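Local coordinates for tubulin-like protein CetZ (Methanosaeta thermophila, PDB 3ZID) that binds GTP, probably hydrolyses it, and probably helps control archaeal cell shape as a tubulin- and FtsZ-like cytoskeletal protein, at residues Ala135-Glu147 with Ala168-Lys180. Sequence-based numbering, arbitrary orientation.
With GDP (guanosine-5'-diphosphate), chain C.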
loop_
_atom_site.group_PDB
_atom_site.type_symbol
_atom_site.label_atom_id
_atom_site.label_comp_id
_atom_site.label_asym_id
_atom_site.label_seq_id
_atom_site.Cartn_x
_atom_site.Cartn_y
_atom_site.Cartn_z
ATOM N N ALA A 135 -4.738 -16.740 9.193
ATOM C CA ALA A 135 -4.075 -15.434 9.230
ATOM C C ALA A 135 -4.849 -14.297 8.567
ATOM O O ALA A 135 -5.593 -14.497 7.610
ATOM C CB ALA A 135 -2.686 -15.533 8.616
ATOM N N THR A 136 -4.646 -13.094 9.087
ATOM C CA THR A 136 -5.136 -11.890 8.456
ATOM C C THR A 136 -3.997 -11.393 7.577
ATOM O O THR A 136 -2.898 -11.110 8.073
ATOM C CB THR A 136 -5.479 -10.845 9.491
ATOM O OG1 THR A 136 -6.544 -11.329 10.308
ATOM C CG2 THR A 136 -5.880 -9.521 8.817
ATOM N N ILE A 137 -4.234 -11.339 6.270
ATOM C CA ILE A 137 -3.186 -10.982 5.310
ATOM C C ILE A 137 -3.568 -9.695 4.608
ATOM O O ILE A 137 -4.588 -9.638 3.930
ATOM C CB ILE A 137 -2.960 -12.089 4.285
ATOM C CG1 ILE A 137 -2.683 -13.414 5.003
ATOM C CG2 ILE A 137 -1.813 -11.722 3.350
ATOM C CD1 ILE A 137 -2.338 -14.585 4.101
ATOM N N VAL A 138 -2.753 -8.660 4.787
ATOM C CA VAL A 138 -3.107 -7.324 4.329
ATOM C C VAL A 138 -2.063 -6.746 3.386
ATOM O O VAL A 138 -0.935 -6.436 3.790
ATOM C CB VAL A 138 -3.248 -6.374 5.525
ATOM C CG1 VAL A 138 -3.511 -4.947 5.053
ATOM C CG2 VAL A 138 -4.352 -6.866 6.468
ATOM N N PRO A 139 -2.422 -6.611 2.105
ATOM C CA PRO A 139 -1.478 -5.894 1.252
ATOM C C PRO A 139 -1.490 -4.380 1.498
ATOM O O PRO A 139 -2.531 -3.754 1.760
ATOM C CB PRO A 139 -1.955 -6.233 -0.174
ATOM C CG PRO A 139 -3.351 -6.643 -0.032
ATOM C CD PRO A 139 -3.465 -7.298 1.324
ATOM N N ILE A 140 -0.292 -3.811 1.438
ATOM C CA ILE A 140 -0.092 -2.374 1.431
ATOM C C ILE A 140 0.336 -2.034 0.011
ATOM O O ILE A 140 1.467 -2.333 -0.389
ATOM C CB ILE A 140 1.031 -1.967 2.387
ATOM C CG1 ILE A 140 0.841 -2.651 3.745
ATOM C CG2 ILE A 140 1.097 -0.458 2.534
ATOM C CD1 ILE A 140 -0.448 -2.287 4.420
ATOM N N ALA A 141 -0.578 -1.436 -0.754
ATOM C CA ALA A 141 -0.361 -1.211 -2.191
ATOM C C ALA A 141 -0.034 0.247 -2.523
ATOM O O ALA A 141 -0.892 1.127 -2.379
ATOM C CB ALA A 141 -1.573 -1.645 -2.955
ATOM N N VAL A 142 1.195 0.502 -2.976
ATOM C CA VAL A 142 1.614 1.869 -3.282
ATOM C C VAL A 142 1.367 2.242 -4.755
ATOM O O VAL A 142 1.897 1.593 -5.656
ATOM C CB VAL A 142 3.089 2.082 -2.939
ATOM C CG1 VAL A 142 3.517 3.476 -3.322
ATOM C CG2 VAL A 142 3.341 1.796 -1.429
ATOM N N LEU A 143 0.549 3.270 -4.982
ATOM C CA LEU A 143 0.152 3.695 -6.337
ATOM C C LEU A 143 1.152 4.649 -6.949
ATOM O O LEU A 143 1.804 5.395 -6.216
ATOM C CB LEU A 143 -1.211 4.395 -6.294
ATOM C CG LEU A 143 -2.280 3.639 -5.523
ATOM C CD1 LEU A 143 -3.556 4.445 -5.465
ATOM C CD2 LEU A 143 -2.511 2.278 -6.158
ATOM N N PRO A 144 1.253 4.669 -8.295
ATOM C CA PRO A 144 2.266 5.479 -8.978
ATOM C C PRO A 144 2.003 6.977 -8.907
ATOM O O PRO A 144 0.898 7.394 -8.584
ATOM C CB PRO A 144 2.179 4.997 -10.441
ATOM C CG PRO A 144 0.781 4.528 -10.592
ATOM C CD PRO A 144 0.419 3.918 -9.252
ATOM N N PHE A 145 3.039 7.776 -9.151
ATOM C CA PHE A 145 2.857 9.202 -9.443
ATOM C C PHE A 145 2.034 9.332 -10.721
ATOM O O PHE A 145 2.172 8.517 -11.612
ATOM C CB PHE A 145 4.196 9.889 -9.653
ATOM C CG PHE A 145 5.064 9.907 -8.449
ATOM C CD1 PHE A 145 4.699 10.626 -7.328
ATOM C CD2 PHE A 145 6.273 9.214 -8.446
ATOM C CE1 PHE A 145 5.509 10.654 -6.212
ATOM C CE2 PHE A 145 7.097 9.242 -7.346
ATOM C CZ PHE A 145 6.712 9.966 -6.216
ATOM N N ARG A 146 1.158 10.329 -10.782
ATOM C CA ARG A 146 0.272 10.559 -11.933
ATOM C C ARG A 146 0.988 10.572 -13.284
ATOM O O ARG A 146 0.547 9.931 -14.247
ATOM C CB ARG A 146 -0.481 11.877 -11.719
ATOM C CG ARG A 146 -1.414 12.334 -12.839
ATOM C CD ARG A 146 -2.121 13.592 -12.351
ATOM N NE ARG A 146 -3.136 13.229 -11.360
ATOM C CZ ARG A 146 -3.582 14.027 -10.394
ATOM N NH1 ARG A 146 -3.075 15.241 -10.240
ATOM N NH2 ARG A 146 -4.511 13.593 -9.552
ATOM N N GLU A 147 2.102 11.287 -13.354
ATOM C CA GLU A 147 2.796 11.417 -14.619
ATOM C C GLU A 147 4.011 10.510 -14.673
ATOM O O GLU A 147 4.986 10.794 -15.362
ATOM C CB GLU A 147 3.163 12.874 -14.911
ATOM C CG GLU A 147 1.959 13.743 -15.276
ATOM C CD GLU A 147 2.271 15.232 -15.237
ATOM O OE1 GLU A 147 3.435 15.592 -14.958
ATOM O OE2 GLU A 147 1.347 16.042 -15.473
ATOM N N ALA A 168 -7.345 -11.262 -0.504
ATOM C CA ALA A 168 -6.682 -10.951 0.748
ATOM C C ALA A 168 -7.684 -10.290 1.688
ATOM O O ALA A 168 -8.832 -10.097 1.320
ATOM C CB ALA A 168 -5.513 -10.042 0.496
ATOM N N ASP A 169 -7.258 -9.932 2.896
ATOM C CA ASP A 169 -8.135 -9.212 3.805
ATOM C C ASP A 169 -8.027 -7.711 3.589
ATOM O O ASP A 169 -7.399 -6.992 4.364
ATOM C CB ASP A 169 -7.823 -9.578 5.255
ATOM C CG ASP A 169 -7.925 -11.065 5.499
ATOM O OD1 ASP A 169 -9.066 -11.583 5.510
ATOM O OD2 ASP A 169 -6.873 -11.722 5.634
ATOM N N GLY A 170 -8.605 -7.231 2.501
ATOM C CA GLY A 170 -8.600 -5.803 2.288
ATOM C C GLY A 170 -7.276 -5.406 1.691
ATOM O O GLY A 170 -6.445 -6.244 1.344
ATOM N N MET A 171 -7.085 -4.115 1.555
ATOM C CA MET A 171 -5.878 -3.613 0.964
ATOM C C MET A 171 -5.718 -2.189 1.429
ATOM O O MET A 171 -6.679 -1.412 1.422
ATOM C CB MET A 171 -5.989 -3.715 -0.560
ATOM C CG MET A 171 -5.145 -2.769 -1.340
ATOM S SD MET A 171 -4.909 -3.348 -3.029
ATOM C CE MET A 171 -6.528 -3.953 -3.452
ATOM N N ILE A 172 -4.529 -1.848 1.905
ATOM C CA ILE A 172 -4.305 -0.450 2.240
ATOM C C ILE A 172 -3.668 0.308 1.087
ATOM O O ILE A 172 -2.551 0.013 0.676
ATOM C CB ILE A 172 -3.449 -0.292 3.466
ATOM C CG1 ILE A 172 -4.298 -0.639 4.701
ATOM C CG2 ILE A 172 -2.975 1.159 3.589
ATOM C CD1 ILE A 172 -3.525 -1.247 5.834
ATOM N N LEU A 173 -4.376 1.313 0.598
ATOM C CA LEU A 173 -3.912 2.089 -0.546
ATOM C C LEU A 173 -3.006 3.227 -0.109
ATOM O O LEU A 173 -3.352 3.986 0.768
ATOM C CB LEU A 173 -5.109 2.660 -1.309
ATOM C CG LEU A 173 -6.095 1.653 -1.906
ATOM C CD1 LEU A 173 -7.274 2.394 -2.527
ATOM C CD2 LEU A 173 -5.396 0.754 -2.943
ATOM N N VAL A 174 -1.853 3.345 -0.755
ATOM C CA VAL A 174 -0.932 4.450 -0.527
ATOM C C VAL A 174 -0.768 5.176 -1.871
ATOM O O VAL A 174 -0.259 4.609 -2.845
ATOM C CB VAL A 174 0.445 3.940 -0.033
ATOM C CG1 VAL A 174 1.384 5.109 0.321
ATOM C CG2 VAL A 174 0.271 2.994 1.164
ATOM N N ASP A 175 -1.213 6.423 -1.931
ATOM C CA ASP A 175 -1.192 7.168 -3.190
ATOM C C ASP A 175 0.022 8.089 -3.277
ATOM O O ASP A 175 0.027 9.163 -2.697
ATOM C CB ASP A 175 -2.474 7.976 -3.348
ATOM C CG ASP A 175 -2.576 8.663 -4.717
ATOM O OD1 ASP A 175 -1.695 8.443 -5.584
ATOM O OD2 ASP A 175 -3.568 9.386 -4.940
ATOM N N ASN A 176 1.048 7.669 -4.017
ATOM C CA ASN A 176 2.258 8.482 -4.146
ATOM C C ASN A 176 1.943 9.891 -4.649
ATOM O O ASN A 176 2.570 10.860 -4.232
ATOM C CB ASN A 176 3.278 7.826 -5.089
ATOM C CG ASN A 176 4.237 6.877 -4.380
ATOM O OD1 ASN A 176 4.181 6.695 -3.158
ATOM N ND2 ASN A 176 5.125 6.250 -5.162
ATOM N N GLN A 177 0.965 10.002 -5.539
ATOM C CA GLN A 177 0.657 11.288 -6.150
ATOM C C GLN A 177 0.127 12.271 -5.136
ATOM O O GLN A 177 0.632 13.384 -5.013
ATOM C CB GLN A 177 -0.349 11.118 -7.298
ATOM C CG GLN A 177 -0.610 12.398 -8.095
ATOM C CD GLN A 177 0.668 13.016 -8.644
ATOM O OE1 GLN A 177 1.475 12.331 -9.279
ATOM N NE2 GLN A 177 0.855 14.317 -8.405
ATOM N N TYR A 178 -0.876 11.845 -4.385
ATOM C CA TYR A 178 -1.471 12.712 -3.390
ATOM C C TYR A 178 -0.441 13.074 -2.320
ATOM O O TYR A 178 -0.437 14.194 -1.806
ATOM C CB TYR A 178 -2.668 12.012 -2.749
ATOM C CG TYR A 178 -3.384 12.894 -1.755
ATOM C CD1 TYR A 178 -4.093 14.014 -2.184
ATOM C CD2 TYR A 178 -3.305 12.648 -0.382
ATOM C CE1 TYR A 178 -4.745 14.834 -1.282
ATOM C CE2 TYR A 178 -3.946 13.477 0.532
ATOM C CZ TYR A 178 -4.665 14.564 0.073
ATOM O OH TYR A 178 -5.306 15.396 0.969
ATOM N N LEU A 179 0.467 12.145 -2.027
ATOM C CA LEU A 179 1.415 12.343 -0.933
ATOM C C LEU A 179 2.695 13.020 -1.415
ATOM O O LEU A 179 3.504 13.477 -0.606
ATOM C CB LEU A 179 1.738 11.013 -0.249
ATOM C CG LEU A 179 0.549 10.293 0.408
ATOM C CD1 LEU A 179 0.980 8.974 1.046
ATOM C CD2 LEU A 179 -0.131 11.176 1.451
ATOM N N LYS A 180 2.833 13.122 -2.737
ATOM C CA LYS A 180 3.990 13.717 -3.408
ATOM C C LYS A 180 4.371 15.079 -2.847
ATOM O O LYS A 180 3.529 15.974 -2.731
ATOM C CB LYS A 180 3.694 13.887 -4.899
ATOM C CG LYS A 180 4.863 14.384 -5.740
ATOM C CD LYS A 180 4.411 14.635 -7.169
ATOM C CE LYS A 180 3.509 15.888 -7.208
ATOM N NZ LYS A 180 3.085 16.328 -8.582
HETATM P PB GDP C . 10.117 -3.126 -8.404
HETATM O O1B GDP C . 8.962 -3.773 -7.661
HETATM O O2B GDP C . 11.373 -3.184 -7.557
HETATM O O3B GDP C . 10.322 -3.874 -9.710
HETATM O O3A GDP C . 9.734 -1.616 -8.784
HETATM P PA GDP C . 9.464 -0.477 -7.685
HETATM O O1A GDP C . 10.575 0.514 -7.666
HETATM O O2A GDP C . 9.155 -1.023 -6.309
HETATM O "O5'" GDP C . 8.124 0.136 -8.284
HETATM C "C5'" GDP C . 8.153 1.440 -8.843
HETATM C "C4'" GDP C . 6.976 2.214 -8.268
HETATM O "O4'" GDP C . 7.189 2.359 -6.863
HETATM C "C3'" GDP C . 6.960 3.596 -8.861
HETATM O "O3'" GDP C . 5.608 4.045 -8.808
HETATM C "C2'" GDP C . 7.814 4.371 -7.896
HETATM O "O2'" GDP C . 7.430 5.742 -7.911
HETATM C "C1'" GDP C . 7.450 3.735 -6.570
HETATM N N9 GDP C . 8.518 3.719 -5.570
HETATM C C8 GDP C . 9.772 3.250 -5.719
HETATM N N7 GDP C . 10.453 3.344 -4.551
HETATM C C5 GDP C . 9.610 3.882 -3.645
HETATM C C6 GDP C . 9.670 4.235 -2.224
HETATM O O6 GDP C . 10.719 4.079 -1.586
HETATM N N1 GDP C . 8.578 4.745 -1.658
HETATM C C2 GDP C . 7.438 4.941 -2.334
HETATM N N2 GDP C . 6.388 5.473 -1.674
HETATM N N3 GDP C . 7.288 4.641 -3.648
HETATM C C4 GDP C . 8.331 4.110 -4.323
HETATM O O HOH W 1 3.781 12.365 -11.660
#
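I140 and I172 lie side by side, CD1 against CD1 at 3.5 Å, in the parallel pairing that completes the beta-alpha-beta unit of strands 136-143 and 172-175. On the same face, V174 CG2 reaches I140 CG2; on the other, A141 CB rests on M171 SD. The backbone ladder runs from I137 O to L143 O, and within it L143 N makes a nearly straight bond (175°) to V174 O. Toward one end, D169, with CG anti to its carbonyl carbon (chi1 -57°), offers the anti lone pair of OD2 to I137 N at 2.7 Å, while K222 salt-bridges OD1. At the other end, N176 sets CB over one face of the F145 ring, a CH-pi contact 4.0 Å from the centroid, and its amide meets the guanine edge: OD1 accepts from GDP N2 and ND2 donates to N3 (3.1 Å). Beyond the ring, Q177 OE1 accepts from R146 N at 2.5 Å. A leucine in place of Q177 would probably leave the backbone N-H of R146 without this acceptor and the turn after F145 freer to move. Polar grips thus flank an apolar centre; where strand 172-175 enters helix 176-179, GTP-binding N176 probably favours guanine through N2, its bond to N3 fixing the amide's orientation.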